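Local coordinates for acetylxylan esterase A (Aspergillus awamori, PDB 5X6S), which removes acetyl groups from the backbone of acetylated xylans, acting as a secreted serine esterase in the breakdown of plant biomass, at residues I37-G42 and G73-D77; Q59-I63 and M269-A275. All blocks are in the same frame, centred on the assembly; numbering follows the deposited sequence.

How the contacts relate
The two contacts lie at opposite ends of the neighbouring parallel strands 33-37 and 63-68 of the alpha/beta-hydrolase sheet. Their centres are 25 Å apart and their nearest atoms about 10 Å apart, without touching. Along the chain the segments alternate: 37-42, 59-63, 73-77, 269-275. Strand 33-37 runs into contact 1, helices 44-49 and 53-60 lead back to contact 2, and strand 63-68 returns toward the loop that supplies 73-77. Contact 1 thus ties together the loops at the C-terminal strand ends, beside the probable nucleophile Ser119, whereas contact 2 packs the chain's C-terminus against the other end of the sheet, away from the annotated sites.

Contact 1 (I37-G42 and G73-D77); sequences IHYCTG and GGCWD
Cys40 and Cys75 join the two loops covalently, with SG to SG at 2.0 Å, and a backbone bond lies next to this disulfide: Thr41 N donates to Gly73 O at 2.8 Å. Gly74, which has no side chain, lets the chains run close here. Deeper in, His38 and Trp76 meet with their ring planes at 45°, neither stacked nor edge-to-face. Trp76 NE1 sits over the centre of one imidazole face, while Gly42 lies against the opposite face. Trp76 NE1 also makes a weak, bent bond to His38 O (3.0 Å, 127° at the hydrogen). Ile37 CG2 presses on one face of the indole, off toward its rim, 3.6 Å from Trp76 CE2.

Both nitrogens of His38 are used. With chi1 at 72°, CG stands between the backbone N and the carbonyl carbon, which swings the ring round so that ND1 gives its hydrogen to Tyr39 O at 2.8 Å, in the ring plane. NE2 accepts from the backbone N-H of Ser69. At the ring edge, His38 CE1 approaches Gly74 O to 3.0 Å. Tyr39 O is gripped twice, taking Gly42 N at 3.1 Å in the type II turn Tyr39-Gly42 from the face opposite ND1. Trp76 N is hydrogen-bonded to Ser120 OG and Cys75 O to Ser69 OG, and the hydroxyl of Tyr39, whose side chain lies near Ser119, is held by Asp50.

A hydrogen on ND1 and a backbone N-H facing NE2 are consistent with a neutral His38 in one tautomer. The ring would then serve a structural purpose, helping the disulfide to hold the loop after strand 33-37, which in alpha/beta-hydrolases commonly borders the oxyanion hole.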
loop_
_atom_site.group_PDB
_atom_site.type_symbol
_atom_site.label_atom_id
_atom_site.label_comp_id
_atom_site.label_asym_id
_atom_site.label_seq_id
_atom_site.Cartn_x
_atom_site.Cartn_y
_atom_site.Cartn_z
ATOM N N ILE A 37 -13.705 14.431 0.094
ATOM C CA ILE A 37 -15.040 13.852 0.064
ATOM C C ILE A 37 -16.093 14.785 0.674
ATOM O O ILE A 37 -15.974 15.187 1.854
ATOM C CB ILE A 37 -15.086 12.493 0.781
ATOM C CG1 ILE A 37 -13.939 11.574 0.297
ATOM C CG2 ILE A 37 -16.475 11.865 0.631
ATOM C CD1 ILE A 37 -13.844 10.210 1.018
ATOM N N HIS A 38 -17.091 15.145 -0.143
ATOM C CA HIS A 38 -17.992 16.216 0.147
ATOM C C HIS A 38 -19.060 15.843 1.220
ATOM O O HIS A 38 -19.253 14.666 1.534
ATOM C CB HIS A 38 -18.680 16.661 -1.140
ATOM C CG HIS A 38 -19.687 15.692 -1.664
ATOM N ND1 HIS A 38 -20.953 15.548 -1.122
ATOM C CD2 HIS A 38 -19.624 14.831 -2.702
ATOM C CE1 HIS A 38 -21.628 14.641 -1.796
ATOM N NE2 HIS A 38 -20.847 14.183 -2.771
ATOM N N TYR A 39 -19.719 16.879 1.749
ATOM C CA TYR A 39 -20.792 16.803 2.787
ATOM C C TYR A 39 -22.190 16.581 2.173
ATOM O O TYR A 39 -22.382 16.691 0.965
ATOM C CB TYR A 39 -20.743 18.100 3.631
ATOM C CG TYR A 39 -20.506 19.333 2.786
ATOM C CD1 TYR A 39 -21.506 19.814 1.920
ATOM C CD2 TYR A 39 -19.263 19.945 2.751
ATOM C CE1 TYR A 39 -21.283 20.926 1.098
ATOM C CE2 TYR A 39 -19.013 21.046 1.942
ATOM C CZ TYR A 39 -20.029 21.533 1.101
ATOM O OH TYR A 39 -19.786 22.605 0.304
ATOM N N CYS A 40 -23.199 16.255 2.986
ATOM C CA CYS A 40 -24.588 16.151 2.462
ATOM C C CYS A 40 -24.993 17.415 1.773
ATOM O O CYS A 40 -24.507 18.479 2.135
ATOM C CB CYS A 40 -25.611 15.895 3.572
ATOM S SG CYS A 40 -25.452 14.335 4.481
ATOM N N THR A 41 -25.878 17.272 0.788
ATOM C CA THR A 41 -26.369 18.339 -0.112
ATOM C C THR A 41 -25.317 18.814 -1.131
ATOM O O THR A 41 -25.640 19.639 -1.984
ATOM C CB THR A 41 -26.980 19.573 0.613
ATOM O OG1 THR A 41 -25.934 20.373 1.201
ATOM C CG2 THR A 41 -27.978 19.138 1.708
ATOM N N GLY A 42 -24.085 18.296 -1.019
ATOM C CA GLY A 42 -22.985 18.698 -1.871
ATOM C C GLY A 42 -22.761 17.726 -3.017
ATOM O O GLY A 42 -23.521 16.767 -3.239
ATOM N N GLY A 73 -30.216 13.978 -1.950
ATOM C CA GLY A 73 -29.887 14.504 -0.643
ATOM C C GLY A 73 -28.375 14.657 -0.491
ATOM O O GLY A 73 -27.892 15.376 0.407
ATOM N N GLY A 74 -27.635 13.976 -1.372
ATOM C CA GLY A 74 -26.192 14.144 -1.496
ATOM C C GLY A 74 -25.329 13.594 -0.363
ATOM O O GLY A 74 -24.117 13.835 -0.351
ATOM N N CYS A 75 -25.911 12.848 0.571
ATOM C CA CYS A 75 -25.101 12.239 1.621
ATOM C C CYS A 75 -24.417 10.982 1.064
ATOM O O CYS A 75 -24.853 10.435 0.036
ATOM C CB CYS A 75 -25.921 11.824 2.827
ATOM S SG CYS A 75 -26.851 13.150 3.653
ATOM N N TRP A 76 -23.408 10.497 1.785
ATOM C CA TRP A 76 -22.749 9.225 1.470
ATOM C C TRP A 76 -23.377 7.996 2.107
ATOM O O TRP A 76 -23.820 8.044 3.228
ATOM C CB TRP A 76 -21.263 9.318 1.842
ATOM C CG TRP A 76 -20.543 10.278 0.920
ATOM C CD1 TRP A 76 -20.241 11.602 1.155
ATOM C CD2 TRP A 76 -20.149 10.006 -0.443
ATOM N NE1 TRP A 76 -19.651 12.153 0.010
ATOM C CE2 TRP A 76 -19.588 11.204 -0.972
ATOM C CE3 TRP A 76 -20.230 8.866 -1.263
ATOM C CZ2 TRP A 76 -19.065 11.275 -2.259
ATOM C CZ3 TRP A 76 -19.699 8.926 -2.549
ATOM C CH2 TRP A 76 -19.138 10.145 -3.036
ATOM N N ASP A 77 -23.400 6.871 1.381
ATOM C CA ASP A 77 -23.703 5.575 2.002
ATOM C C ASP A 77 -22.545 5.157 2.915
ATOM O O ASP A 77 -21.458 4.754 2.446
ATOM C CB ASP A 77 -23.996 4.482 0.958
ATOM C CG ASP A 77 -24.336 3.145 1.589
ATOM O OD1 ASP A 77 -24.682 3.126 2.814
ATOM O OD2 ASP A 77 -24.215 2.108 0.869
#

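Contact 2 (Q59-I63 and M269-A275); sequences QYGFI and MEWFGFA
Tyr60 and Phe62 face Met269, Phe274 and Ala275 in a largely apolar contact. Phe274 CB lies over one face of the Tyr60 ring in a CH-pi contact, 4.2 Å from the centroid and 25° off the ring normal. Phe274 O also comes close to the phenol, 3.5 Å from Tyr60 CE1, and at the far end of the ring Ala275 CB rests 3.5 Å from Tyr60 OH. Phe62 sends CD2 over the centre of the Phe274 ring, 3.6 Å from Phe274 CZ; the planes, at 33°, meet obliquely. Met269 bridges Tyr60 and Phe62: its CG touches Tyr60 CE2 at 3.6 Å, and its sulfur makes oblique Met-aromatic contacts with the rings of both, SD coming to 3.5 Å from Phe62 CE2. A bend at chi2 (-54°) turns SD toward Phe62, and a second at chi3 lays the methyl CE beside the same ring.

The chain turns behind these groups set their places. Gly61 and Gly273, each with positive phi, end the two helices, so that Phe62 and Phe274 leave them heading into the contact. Met269 O fastens the second turn by accepting from Gly273 N at 2.9 Å and from Ala275 N at 3.0 Å, through opposite faces of its carbonyl plane, which holds the last residue of the chain beside Tyr60.

Farther out, Leu56 of helix 53-60 touches both Phe62 and Met269, the Phe274 ring meets that of Phe114, and Val34 of strand 33-37 lies against Phe62, Phe272 and Phe274. The cluster therefore joins the C-terminal ends of helices 53-60 and 265-272 over the central strands 33-37 and 113-118.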
loop_
_atom_site.group_PDB
_atom_site.type_symbol
_atom_site.label_atom_id
_atom_site.label_comp_id
_atom_site.label_asym_id
_atom_site.label_seq_id
_atom_site.Cartn_x
_atom_site.Cartn_y
_atom_site.Cartn_z
ATOM N N GLN A 59 0.675 24.093 -5.599
ATOM C CA GLN A 59 1.913 24.249 -4.899
ATOM C C GLN A 59 2.667 22.935 -4.889
ATOM O O GLN A 59 3.882 22.902 -5.162
ATOM C CB GLN A 59 1.692 24.717 -3.487
ATOM C CG GLN A 59 1.132 26.114 -3.408
ATOM C CD GLN A 59 0.624 26.459 -2.019
ATOM O OE1 GLN A 59 1.270 26.118 -0.991
ATOM N NE2 GLN A 59 -0.566 27.106 -1.981
ATOM N N TYR A 60 1.957 21.856 -4.569
ATOM C CA TYR A 60 2.609 20.563 -4.217
ATOM C C TYR A 60 2.538 19.521 -5.314
ATOM O O TYR A 60 3.231 18.496 -5.265
ATOM C CB TYR A 60 2.026 20.057 -2.884
ATOM C CG TYR A 60 2.347 20.937 -1.699
ATOM C CD1 TYR A 60 3.635 21.006 -1.181
ATOM C CD2 TYR A 60 1.373 21.743 -1.125
ATOM C CE1 TYR A 60 3.918 21.823 -0.095
ATOM C CE2 TYR A 60 1.658 22.569 -0.064
ATOM C CZ TYR A 60 2.933 22.613 0.436
ATOM O OH TYR A 60 3.183 23.421 1.522
ATOM N N GLY A 61 1.744 19.785 -6.339
ATOM C CA GLY A 61 1.726 18.975 -7.554
ATOM C C GLY A 61 0.969 17.667 -7.519
ATOM O O GLY A 61 1.127 16.849 -8.448
ATOM N N PHE A 62 0.163 17.443 -6.479
ATOM C CA PHE A 62 -0.621 16.233 -6.402
ATOM C C PHE A 62 -1.927 16.363 -7.188
ATOM O O PHE A 62 -2.337 17.485 -7.561
ATOM C CB PHE A 62 -0.913 15.883 -4.947
ATOM C CG PHE A 62 -1.530 17.006 -4.116
ATOM C CD1 PHE A 62 -2.913 17.319 -4.214
ATOM C CD2 PHE A 62 -0.755 17.732 -3.235
ATOM C CE1 PHE A 62 -3.452 18.331 -3.443
ATOM C CE2 PHE A 62 -1.303 18.726 -2.426
ATOM C CZ PHE A 62 -2.642 19.032 -2.548
ATOM N N ILE A 63 -2.596 15.232 -7.427
ATOM C CA ILE A 63 -3.884 15.223 -8.102
ATOM C C ILE A 63 -4.960 15.166 -7.000
ATOM O O ILE A 63 -4.766 14.478 -6.005
ATOM C CB ILE A 63 -4.011 13.991 -9.040
ATOM C CG1 ILE A 63 -3.011 14.156 -10.204
ATOM C CG2 ILE A 63 -5.445 13.792 -9.567
ATOM C CD1 ILE A 63 -2.829 12.923 -11.053
ATOM N N MET A 269 -1.619 19.500 4.624
ATOM C CA MET A 269 -0.351 19.318 3.929
ATOM C C MET A 269 0.770 18.768 4.829
ATOM O O MET A 269 1.614 17.949 4.404
ATOM C CB MET A 269 0.082 20.632 3.237
ATOM C CG MET A 269 -0.856 21.160 2.146
ATOM S SD MET A 269 -1.219 19.926 0.838
ATOM C CE MET A 269 -2.738 19.195 1.427
ATOM N N GLU A 270 0.789 19.258 6.065
ATOM C CA GLU A 270 1.779 18.868 7.063
ATOM C C GLU A 270 1.493 17.443 7.544
ATOM O O GLU A 270 2.404 16.646 7.635
ATOM C CB GLU A 270 1.741 19.836 8.240
ATOM C CG GLU A 270 2.381 21.168 7.919
ATOM C CD GLU A 270 2.200 22.215 9.026
ATOM O OE1 GLU A 270 1.919 21.845 10.188
ATOM O OE2 GLU A 270 2.304 23.408 8.701
ATOM N N TRP A 271 0.213 17.127 7.807
ATOM C CA TRP A 271 -0.151 15.793 8.294
ATOM C C TRP A 271 0.138 14.750 7.220
ATOM O O TRP A 271 0.686 13.660 7.483
ATOM C CB TRP A 271 -1.626 15.758 8.683
ATOM C CG TRP A 271 -2.131 14.413 9.112
ATOM C CD1 TRP A 271 -3.096 13.670 8.523
ATOM C CD2 TRP A 271 -1.641 13.636 10.219
ATOM N NE1 TRP A 271 -3.274 12.502 9.206
ATOM C CE2 TRP A 271 -2.392 12.460 10.261
ATOM C CE3 TRP A 271 -0.657 13.848 11.203
ATOM C CZ2 TRP A 271 -2.194 11.487 11.234
ATOM C CZ3 TRP A 271 -0.474 12.845 12.184
ATOM C CH2 TRP A 271 -1.224 11.704 12.170
ATOM N N PHE A 272 -0.224 15.094 5.984
ATOM C CA PHE A 272 -0.001 14.212 4.858
ATOM C C PHE A 272 1.467 14.053 4.588
ATOM O O PHE A 272 1.881 12.971 4.242
ATOM C CB PHE A 272 -0.690 14.713 3.595
ATOM C CG PHE A 272 -2.169 14.800 3.679
ATOM C CD1 PHE A 272 -2.865 14.189 4.672
ATOM C CD2 PHE A 272 -2.884 15.503 2.699
ATOM C CE1 PHE A 272 -4.232 14.287 4.738
ATOM C CE2 PHE A 272 -4.258 15.615 2.735
ATOM C CZ PHE A 272 -4.958 14.985 3.765
ATOM N N GLY A 273 2.252 15.126 4.734
ATOM C CA GLY A 273 3.697 15.092 4.486
ATOM C C GLY A 273 4.131 15.861 3.261
ATOM O O GLY A 273 5.317 15.880 2.915
ATOM N N PHE A 274 3.182 16.503 2.570
ATOM C CA PHE A 274 3.562 17.317 1.412
ATOM C C PHE A 274 4.397 18.496 1.880
ATOM O O PHE A 274 5.344 18.876 1.187
ATOM C CB PHE A 274 2.374 17.821 0.610
ATOM C CG PHE A 274 1.627 16.726 -0.139
ATOM C CD1 PHE A 274 2.233 16.041 -1.188
ATOM C CD2 PHE A 274 0.330 16.384 0.217
ATOM C CE1 PHE A 274 1.531 15.038 -1.881
ATOM C CE2 PHE A 274 -0.370 15.376 -0.458
ATOM C CZ PHE A 274 0.242 14.708 -1.519
ATOM N N ALA A 275 4.052 19.020 3.058
ATOM C CA ALA A 275 4.764 20.151 3.649
ATOM C C ALA A 275 5.638 19.654 4.810
ATOM O O ALA A 275 6.882 19.820 4.765
ATOM C CB ALA A 275 3.801 21.194 4.142
ATOM O OXT ALA A 275 5.119 19.075 5.809
#